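Local coordinates for GTP binding regulator (Thermotoga maritima, PDB 1VR8), which is of unknown function but adopts a fold similar to that of the Ran-binding protein Mog1p, and may be a GTP-binding regulator, at residues R29-S34 and E127-H132; I108-R113 and L117-G122. All coordinates share one frame; numbering follows the deposited sequence.

Interaction 1 of 2, residues R29-S34 and E127-H132; sequences RDYRLS and EEFVKH
Y31 reaches the helical segment 127-132 with its ring, and F129 and H132 receive it as an aromatic cluster. Its CB starts out toward the helix, and with CG anti to the carbonyl carbon (chi1 -66°) the ring is laid over the two partners, which both lie on the same side of its plane. CG itself is only loosely met, by H132 CD2 and F129 CE1. Beyond it the two halves of the ring take different partners. Y31 CD1 lies 3.5 Å from F129 CD1, and CE1 is close by; the edge of F129 is turned toward the face of Y31, an offset edge-to-face pair with planes at 74°. Y31 CD2 stands over the centre of the imidazole and CE2 comes within 3.5 Å of H132 CG, an offset stack with centroids 4.3 Å apart. CZ approaches H132 CB, and at the tip OH lies 3.6 Å from E128 O. The imidazole has a hold of its own, a hydrogen bond between H132 NE2 and L26 O. An alanine in place of Y31 is likely to open a gap beside F129 and leave one face of H132 without its stacking partner. The cluster joins segment 29-34, which runs into strand 32-39 and from which Y31 also touches T56 of strand 45-56, to helix 126-138, whose F129 packs on F54 and on V120 of strand 116-122.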
# COMPACT_ATOMS: atom_id res chain seq x y z
N ARG A 29 2.69 18.96 1.28
CA ARG A 29 3.75 19.70 0.61
C ARG A 29 5.03 18.87 0.45
O ARG A 29 5.82 19.17 -0.42
CB ARG A 29 4.04 21.02 1.34
CG ARG A 29 4.89 20.89 2.59
N ASP A 30 5.22 17.85 1.28
CA ASP A 30 6.43 16.98 1.23
C ASP A 30 6.21 15.68 0.43
O ASP A 30 7.14 14.89 0.25
CB ASP A 30 6.80 16.51 2.63
CG ASP A 30 7.01 17.67 3.60
OD1 ASP A 30 7.79 18.57 3.27
OD2 ASP A 30 6.39 17.66 4.69
N TYR A 31 4.96 15.41 0.05
CA TYR A 31 4.60 14.17 -0.65
C TYR A 31 3.67 14.64 -1.79
O TYR A 31 2.47 14.73 -1.59
CB TYR A 31 3.83 13.22 0.25
CG TYR A 31 4.64 12.68 1.41
CD1 TYR A 31 5.72 11.89 1.17
CD2 TYR A 31 4.35 13.01 2.72
CE1 TYR A 31 6.51 11.40 2.19
CE2 TYR A 31 5.17 12.55 3.78
CZ TYR A 31 6.24 11.73 3.48
OH TYR A 31 7.09 11.21 4.42
N ARG A 32 4.24 14.97 -2.93
CA ARG A 32 3.48 15.62 -4.00
C ARG A 32 3.07 14.57 -5.00
O ARG A 32 3.91 13.84 -5.50
CB ARG A 32 4.31 16.68 -4.69
CG ARG A 32 4.74 17.85 -3.80
CD ARG A 32 3.54 18.45 -3.06
NE ARG A 32 2.49 18.95 -3.96
CZ ARG A 32 1.23 19.21 -3.62
NH1 ARG A 32 0.79 19.02 -2.38
NH2 ARG A 32 0.37 19.67 -4.54
N LEU A 33 1.77 14.50 -5.31
CA LEU A 33 1.30 13.53 -6.27
C LEU A 33 1.73 13.95 -7.68
O LEU A 33 1.54 15.10 -8.09
CB LEU A 33 -0.23 13.49 -6.18
CG LEU A 33 -0.95 12.41 -6.94
CD1 LEU A 33 -0.50 11.05 -6.45
CD2 LEU A 33 -2.46 12.62 -6.77
N SER A 34 2.38 13.04 -8.41
CA SER A 34 2.81 13.33 -9.73
C SER A 34 2.16 12.49 -10.83
O SER A 34 2.23 12.87 -12.00
CB SER A 34 4.33 13.23 -9.81
OG SER A 34 4.74 11.91 -9.67
N GLU A 127 10.21 3.47 3.74
CA GLU A 127 9.77 3.34 5.16
C GLU A 127 9.11 4.65 5.69
O GLU A 127 8.10 4.63 6.39
CB GLU A 127 10.93 2.88 6.04
CG GLU A 127 11.33 1.41 5.76
N GLU A 128 9.69 5.77 5.30
CA GLU A 128 9.18 7.09 5.68
C GLU A 128 7.80 7.33 5.10
O GLU A 128 6.90 7.83 5.77
CB GLU A 128 10.17 8.16 5.23
CG GLU A 128 11.52 8.15 5.99
CD GLU A 128 12.57 7.14 5.46
OE1 GLU A 128 12.33 6.38 4.48
OE2 GLU A 128 13.67 7.09 6.08
N PHE A 129 7.62 6.98 3.83
CA PHE A 129 6.31 7.11 3.20
C PHE A 129 5.28 6.18 3.84
O PHE A 129 4.15 6.58 4.10
CB PHE A 129 6.39 6.85 1.70
CG PHE A 129 5.13 7.19 0.99
CD1 PHE A 129 4.82 8.51 0.73
CD2 PHE A 129 4.23 6.21 0.66
CE1 PHE A 129 3.59 8.84 0.12
CE2 PHE A 129 3.03 6.54 0.02
CZ PHE A 129 2.73 7.85 -0.24
N VAL A 130 5.68 4.94 4.12
CA VAL A 130 4.74 3.99 4.76
C VAL A 130 4.28 4.55 6.10
O VAL A 130 3.09 4.54 6.39
CB VAL A 130 5.39 2.61 4.97
CG1 VAL A 130 4.52 1.73 5.84
CG2 VAL A 130 5.57 1.92 3.60
N LYS A 131 5.20 5.10 6.88
CA LYS A 131 4.87 5.69 8.18
C LYS A 131 3.88 6.85 8.03
O LYS A 131 2.95 7.01 8.81
CB LYS A 131 6.12 6.15 8.92
CG LYS A 131 5.90 6.43 10.38
CD LYS A 131 5.18 5.26 11.11
CE LYS A 131 5.39 5.32 12.64
NZ LYS A 131 4.67 4.24 13.41
N HIS A 132 4.10 7.66 7.00
CA HIS A 132 3.14 8.72 6.64
C HIS A 132 1.74 8.14 6.36
O HIS A 132 0.74 8.62 6.90
CB HIS A 132 3.65 9.53 5.45
CG HIS A 132 2.63 10.50 4.90
ND1 HIS A 132 2.16 11.58 5.61
CD2 HIS A 132 2.01 10.54 3.70
CE1 HIS A 132 1.28 12.24 4.88
NE2 HIS A 132 1.17 11.64 3.71

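Interaction 2 of 2, residues I108-R113 and L117-G122; sequences IVAWWR and LFIVEG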
# COMPACT_ATOMS: atom_id res chain seq x y z
N ILE A 108 10.13 -2.81 -1.09
CA ILE A 108 8.72 -3.06 -1.31
C ILE A 108 8.09 -3.48 0.03
O ILE A 108 8.58 -4.40 0.70
CB ILE A 108 8.51 -4.19 -2.32
CG1 ILE A 108 9.16 -3.84 -3.69
CG2 ILE A 108 7.04 -4.49 -2.49
CD1 ILE A 108 9.32 -5.01 -4.58
N VAL A 109 7.03 -2.79 0.40
CA VAL A 109 6.26 -3.11 1.58
C VAL A 109 4.79 -3.26 1.18
O VAL A 109 4.21 -2.36 0.55
CB VAL A 109 6.42 -2.02 2.64
CG1 VAL A 109 5.57 -2.29 3.84
CG2 VAL A 109 7.90 -1.82 3.03
N ALA A 110 4.16 -4.38 1.52
CA ALA A 110 2.80 -4.66 1.07
C ALA A 110 2.00 -5.16 2.26
O ALA A 110 2.46 -6.06 2.96
CB ALA A 110 2.80 -5.69 -0.02
N TRP A 111 0.80 -4.60 2.46
CA TRP A 111 -0.04 -5.04 3.57
C TRP A 111 -1.51 -5.04 3.18
O TRP A 111 -1.92 -4.32 2.26
CB TRP A 111 0.23 -4.19 4.83
CG TRP A 111 -0.26 -2.77 4.83
CD1 TRP A 111 -1.41 -2.31 5.39
CD2 TRP A 111 0.37 -1.61 4.23
NE1 TRP A 111 -1.54 -0.97 5.19
CE2 TRP A 111 -0.46 -0.51 4.48
CE3 TRP A 111 1.54 -1.41 3.49
CZ2 TRP A 111 -0.14 0.77 4.06
CZ3 TRP A 111 1.85 -0.14 3.07
CH2 TRP A 111 1.01 0.93 3.35
N TRP A 112 -2.27 -5.89 3.86
CA TRP A 112 -3.70 -5.99 3.66
C TRP A 112 -4.39 -6.06 5.02
O TRP A 112 -3.82 -6.55 6.01
CB TRP A 112 -4.11 -7.17 2.77
CG TRP A 112 -4.25 -8.46 3.52
CD1 TRP A 112 -3.25 -9.32 3.85
CD2 TRP A 112 -5.42 -8.94 4.15
NE1 TRP A 112 -3.74 -10.34 4.60
CE2 TRP A 112 -5.08 -10.15 4.80
CE3 TRP A 112 -6.75 -8.52 4.18
CZ2 TRP A 112 -6.02 -10.91 5.50
CZ3 TRP A 112 -7.68 -9.29 4.89
CH2 TRP A 112 -7.30 -10.46 5.55
N ARG A 113 -5.61 -5.54 5.04
CA ARG A 113 -6.52 -5.69 6.16
C ARG A 113 -7.90 -5.29 5.68
O ARG A 113 -8.04 -4.40 4.83
CB ARG A 113 -6.07 -4.85 7.35
CG ARG A 113 -6.81 -5.18 8.67
CD ARG A 113 -6.14 -4.46 9.85
NE ARG A 113 -6.71 -4.81 11.16
CZ ARG A 113 -7.83 -4.30 11.67
NH1 ARG A 113 -8.55 -3.42 11.00
NH2 ARG A 113 -8.26 -4.69 12.87
N LEU A 117 -5.75 -3.42 0.23
CA LEU A 117 -4.40 -3.91 0.02
C LEU A 117 -3.57 -2.74 -0.50
O LEU A 117 -3.99 -2.08 -1.45
CB LEU A 117 -4.40 -5.05 -0.98
CG LEU A 117 -3.07 -5.40 -1.67
CD1 LEU A 117 -2.04 -5.88 -0.70
CD2 LEU A 117 -3.37 -6.45 -2.73
N PHE A 118 -2.42 -2.51 0.11
CA PHE A 118 -1.47 -1.45 -0.31
C PHE A 118 -0.12 -2.05 -0.60
O PHE A 118 0.31 -2.97 0.09
CB PHE A 118 -1.31 -0.42 0.81
CG PHE A 118 -2.58 0.37 1.09
CD1 PHE A 118 -2.91 1.45 0.28
CD2 PHE A 118 -3.45 -0.01 2.07
CE1 PHE A 118 -4.06 2.16 0.49
CE2 PHE A 118 -4.64 0.68 2.27
CZ PHE A 118 -4.93 1.76 1.48
N ILE A 119 0.57 -1.50 -1.60
CA ILE A 119 1.96 -1.81 -1.83
C ILE A 119 2.67 -0.46 -1.98
O ILE A 119 2.23 0.42 -2.75
CB ILE A 119 2.20 -2.61 -3.12
CG1 ILE A 119 1.31 -3.88 -3.18
CG2 ILE A 119 3.70 -2.96 -3.20
CD1 ILE A 119 1.24 -4.49 -4.55
N VAL A 120 3.75 -0.29 -1.24
CA VAL A 120 4.61 0.87 -1.42
C VAL A 120 5.97 0.39 -1.91
O VAL A 120 6.58 -0.52 -1.33
CB VAL A 120 4.77 1.65 -0.12
CG1 VAL A 120 5.74 2.83 -0.28
CG2 VAL A 120 3.46 2.16 0.33
N GLU A 121 6.46 1.00 -2.98
CA GLU A 121 7.77 0.64 -3.51
C GLU A 121 8.56 1.85 -3.94
O GLU A 121 8.01 2.87 -4.35
CB GLU A 121 7.67 -0.40 -4.63
CG GLU A 121 6.97 -0.01 -5.84
CD GLU A 121 7.05 -1.05 -6.99
OE1 GLU A 121 7.17 -2.26 -6.69
OE2 GLU A 121 6.94 -0.60 -8.18
N GLY A 122 9.87 1.73 -3.83
CA GLY A 122 10.74 2.83 -4.27
C GLY A 122 12.17 2.55 -3.91
O GLY A 122 12.46 1.70 -3.06
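W111 takes a chi1 of 71°, which sets CG between its backbone N and carbonyl carbon and swings the indole across toward the neighbouring strand. There the backbone places F118 CB over the indole, and a chi1 of -66°, with CG anti to the carbonyl carbon, carries the phenyl ring on past it. The result is a CH-pi contact, with F118 CB 3.6 Å from the centroid of the six-membered ring of W111 and almost on the ring normal. The two rings are roughly parallel yet displaced, with little overlap. At the indole edge, W111 CZ3 meets V120 CG2 at 3.9 Å, near the ring plane.

Beneath these side chains lies a regular antiparallel ladder. V109 and V120 form one hydrogen-bonded pair, with V120 N to V109 O at 2.8 Å, and W111 and F118 form the next, with F118 N to W111 O at 2.9 Å. Between and beyond them the non-hydrogen-bonded pairs I108-E121, A110-I119 and W112-L117 turn their side chains to the other face. There I108 and I119 lie side by side, CG2 to CG2 at 3.7 Å, and A110 CB rests against I119 CG1. L117 CD1 reaches across to the backbone of the partner strand, 3.3 Å from W111 O. The carboxylate of E121 is held by the hydroxyls of Y42 and Y64, and W111 NE1 is bonded to H11 O of the expression tag.

This hairpin is central in the sheet, flanked by strands 96-103 and 59-67. Helix 71-79 covers the face of W112, L117 and I119, with W75 meeting both W112 and L117, while helix 126-138 brings Y134 and Y137 against W111 and F118.

In the fold
Interactions 1 and 2 have centres about 14 Å apart and are joined through helix 126-138, which follows strand 116-122 in the chain. The hairpin lies within the chain segment spanned by the ends of interaction 1. The helix faces the hairpin with V130 and F129: V130 CG2 comes within 3.8 Å of V120 CB, and F129 CD2 lies 3.8 Å from V120 CG1. V130 also packs against V109 and W111. F129 thus serves both contacts, its ring meeting Y31 and V120. Glycerol, probably from the crystallisation liquor, is bonded to H132 and to E121. V109 packs on S100 of strand 96-103, which lines an azide pocket, and its side chain is about 6 Å from a bound azide.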